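Local coordinates for protein profilin II (Acanthamoeba castellanii, PDB 1F2K) that binds monomeric actin, blocking its polymerization at high concentration and enhancing it at low concentration, and binds PIP2, inhibiting the formation of IP3 and DG, at residues A[9-17]-A[104-113]. Residues are numbered along the deposited sequence; the frame is centred on the assembly and turned at random.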
loop_
_atom_site.group_PDB
_atom_site.type_symbol
_atom_site.label_atom_id
_atom_site.label_comp_id
_atom_site.label_asym_id
_atom_site.label_seq_id
_atom_site.Cartn_x
_atom_site.Cartn_y
_atom_site.Cartn_z
ATOM N N ASN A 9 -1.455 -12.621 -5.470
ATOM C CA ASN A 9 -1.869 -12.499 -4.068
ATOM C C ASN A 9 -2.607 -11.231 -3.721
ATOM O O ASN A 9 -3.348 -11.216 -2.747
ATOM C CB ASN A 9 -0.661 -12.643 -3.140
ATOM C CG ASN A 9 0.176 -13.877 -3.447
ATOM O OD1 ASN A 9 0.156 -14.831 -2.713
ATOM N ND2 ASN A 9 0.913 -13.843 -4.533
ATOM N N LEU A 10 -2.379 -10.157 -4.483
ATOM C CA LEU A 10 -3.095 -8.898 -4.254
ATOM C C LEU A 10 -4.197 -8.687 -5.284
ATOM O O LEU A 10 -5.369 -8.996 -5.033
ATOM C CB LEU A 10 -2.131 -7.744 -4.289
ATOM C CG LEU A 10 -1.190 -7.847 -3.111
ATOM C CD1 LEU A 10 -0.197 -6.706 -3.216
ATOM C CD2 LEU A 10 -1.990 -7.824 -1.792
ATOM N N VAL A 11 -3.839 -8.231 -6.468
ATOM C CA VAL A 11 -4.886 -7.987 -7.461
ATOM C C VAL A 11 -5.711 -9.222 -7.852
ATOM O O VAL A 11 -6.960 -9.154 -7.902
ATOM C CB VAL A 11 -4.307 -7.332 -8.715
ATOM C CG1 VAL A 11 -5.401 -7.093 -9.728
ATOM C CG2 VAL A 11 -3.590 -6.003 -8.334
ATOM N N GLY A 12 -5.044 -10.355 -8.085
ATOM C CA GLY A 12 -5.776 -11.540 -8.482
ATOM C C GLY A 12 -6.911 -12.016 -7.560
ATOM O O GLY A 12 -7.816 -12.777 -7.970
ATOM N N THR A 13 -6.881 -11.563 -6.322
ATOM C CA THR A 13 -7.863 -11.978 -5.362
ATOM C C THR A 13 -9.160 -11.285 -5.507
ATOM O O THR A 13 -10.164 -11.823 -5.122
ATOM C CB THR A 13 -7.436 -11.653 -3.927
ATOM O OG1 THR A 13 -7.411 -10.220 -3.760
ATOM C CG2 THR A 13 -6.072 -12.258 -3.613
ATOM N N GLY A 14 -9.144 -10.063 -6.015
ATOM C CA GLY A 14 -10.385 -9.302 -6.098
ATOM C C GLY A 14 -10.574 -8.259 -4.983
ATOM O O GLY A 14 -11.475 -7.422 -5.057
ATOM N N ALA A 15 -9.726 -8.311 -3.955
ATOM C CA ALA A 15 -9.796 -7.384 -2.825
ATOM C C ALA A 15 -9.211 -5.990 -3.051
ATOM O O ALA A 15 -9.547 -5.055 -2.323
ATOM C CB ALA A 15 -9.129 -8.011 -1.625
ATOM N N VAL A 16 -8.301 -5.853 -4.011
ATOM C CA VAL A 16 -7.746 -4.532 -4.309
ATOM C C VAL A 16 -7.862 -4.460 -5.819
ATOM O O VAL A 16 -7.808 -5.495 -6.497
ATOM C CB VAL A 16 -6.266 -4.388 -3.863
ATOM C CG1 VAL A 16 -6.156 -4.677 -2.425
ATOM C CG2 VAL A 16 -5.346 -5.323 -4.666
ATOM N N THR A 17 -8.026 -3.261 -6.355
ATOM C CA THR A 17 -8.203 -3.124 -7.799
ATOM C C THR A 17 -6.867 -2.823 -8.423
ATOM O O THR A 17 -6.675 -3.070 -9.597
ATOM C CB THR A 17 -9.207 -1.976 -8.193
ATOM O OG1 THR A 17 -8.489 -0.748 -8.339
ATOM C CG2 THR A 17 -10.262 -1.733 -7.118
ATOM N N ILE A 104 -15.425 -2.419 -3.469
ATOM C CA ILE A 104 -14.746 -3.214 -2.448
ATOM C C ILE A 104 -14.870 -2.750 -0.996
ATOM O O ILE A 104 -14.819 -1.567 -0.686
ATOM C CB ILE A 104 -13.238 -3.395 -2.803
ATOM C CG1 ILE A 104 -13.131 -4.255 -4.072
ATOM C CG2 ILE A 104 -12.484 -4.070 -1.639
ATOM C CD1 ILE A 104 -11.818 -4.077 -4.901
ATOM N N GLN A 105 -15.032 -3.739 -0.120
ATOM C CA GLN A 105 -15.155 -3.556 1.317
ATOM C C GLN A 105 -13.793 -3.177 1.857
ATOM O O GLN A 105 -12.879 -3.991 1.795
ATOM C CB GLN A 105 -15.511 -4.887 1.949
ATOM C CG GLN A 105 -16.953 -5.247 1.946
ATOM C CD GLN A 105 -17.617 -4.852 3.238
ATOM O OE1 GLN A 105 -17.670 -3.645 3.584
ATOM N NE2 GLN A 105 -18.132 -5.858 3.979
ATOM N N PRO A 106 -13.632 -1.964 2.399
ATOM C CA PRO A 106 -12.321 -1.575 2.931
ATOM C C PRO A 106 -11.607 -2.641 3.723
ATOM O O PRO A 106 -10.473 -2.969 3.421
ATOM C CB PRO A 106 -12.644 -0.337 3.747
ATOM C CG PRO A 106 -13.605 0.404 2.767
ATOM C CD PRO A 106 -14.534 -0.796 2.332
ATOM N N GLY A 107 -12.277 -3.197 4.723
ATOM C CA GLY A 107 -11.691 -4.257 5.533
ATOM C C GLY A 107 -11.380 -5.530 4.752
ATOM O O GLY A 107 -10.603 -6.356 5.206
ATOM N N THR A 108 -12.011 -5.727 3.596
ATOM C CA THR A 108 -11.709 -6.891 2.768
ATOM C C THR A 108 -10.319 -6.652 2.183
ATOM O O THR A 108 -9.491 -7.557 2.084
ATOM C CB THR A 108 -12.710 -7.028 1.599
ATOM O OG1 THR A 108 -13.948 -7.515 2.093
ATOM C CG2 THR A 108 -12.217 -7.993 0.546
ATOM N N ALA A 109 -10.068 -5.410 1.793
ATOM C CA ALA A 109 -8.792 -5.093 1.208
ATOM C C ALA A 109 -7.686 -5.115 2.266
ATOM O O ALA A 109 -6.568 -5.506 1.955
ATOM C CB ALA A 109 -8.856 -3.722 0.521
ATOM N N ALA A 110 -8.004 -4.708 3.503
ATOM C CA ALA A 110 -7.001 -4.630 4.548
ATOM C C ALA A 110 -6.561 -6.037 4.880
ATOM O O ALA A 110 -5.393 -6.277 5.115
ATOM C CB ALA A 110 -7.587 -3.963 5.807
ATOM N N ASN A 111 -7.520 -6.958 4.924
ATOM C CA ASN A 111 -7.231 -8.348 5.231
ATOM C C ASN A 111 -6.252 -8.946 4.186
ATOM O O ASN A 111 -5.242 -9.542 4.524
ATOM C CB ASN A 111 -8.530 -9.170 5.271
ATOM C CG ASN A 111 -9.366 -8.899 6.515
ATOM O OD1 ASN A 111 -8.905 -8.235 7.471
ATOM N ND2 ASN A 111 -10.600 -9.434 6.531
ATOM N N VAL A 112 -6.528 -8.741 2.919
ATOM C CA VAL A 112 -5.653 -9.301 1.931
ATOM C C VAL A 112 -4.238 -8.773 2.067
ATOM O O VAL A 112 -3.303 -9.560 2.219
ATOM C CB VAL A 112 -6.250 -9.051 0.534
ATOM C CG1 VAL A 112 -5.304 -9.432 -0.562
ATOM C CG2 VAL A 112 -7.534 -9.909 0.421
ATOM N N VAL A 113 -4.082 -7.451 2.062
ATOM C CA VAL A 113 -2.772 -6.835 2.177
ATOM C C VAL A 113 -2.011 -7.199 3.443
ATOM O O VAL A 113 -0.860 -7.548 3.384
ATOM C CB VAL A 113 -2.855 -5.278 2.049
ATOM C CG1 VAL A 113 -1.439 -4.665 1.997
ATOM C CG2 VAL A 113 -3.555 -4.912 0.772
HETATM O O HOH W 1 -2.725 -11.835 0.519
#
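Ala15 packs against Val112 and Ala109 where, in the profilin fold, the N-terminal helix 2-11 and the C-terminal helix 106-121 lie together against the antiparallel sheet. The joint illustrates how a loop after one helix can be seated on another largely by apolar packing, with no direct hydrogen bond across it. Its tight part centres on Ala15. The methyl CB meets Val112 CG2 at 3.2 Å, unusually close for two carbons and perhaps partly a matter of model precision, and Thr108 CG2 approaches the same methyl from one helical turn earlier. Val112 spreads its two branches over different targets: with CG1 anti to the backbone N (chi1 172°), that methyl faces Asn9 O and Leu10 CD2, while CG2 is left for Ala15. Deeper in, Val16 CG1 lies 4.1 Å from Val113 CG2, the two side chains crossing at about a right angle, and Val113 continues onto Leu96, Ile87 and Val89 of the sheet.

Toward solvent the fit slackens into the turn 11-14, a type I turn with exposed Gly12, Thr13 and Gly14. Here the hydrogen bonds run within segment 9-17. Thr13 OG1 gives its proton to Leu10 O at 2.7 Å, in the carbonyl plane. It also accepts the N-H of Ala15 in an ST turn, with an N-H...O angle of 171°, which probably helps to hold Ala15 where its methyl meets Val112. Beside the last turn of helix 2-11 a water donates to Val112 O and, weakly, to Asn9 O, bridging the backbones. The actin-binding residue Lys115 lies close by, its side chain about 6 Å from that of Val112. At the far end Ile104 covers the loop's carbonyls, its CG2 reaching Ala15 O at 3.2 Å and its CD1 touching Thr17 CG2 at 3.6 Å.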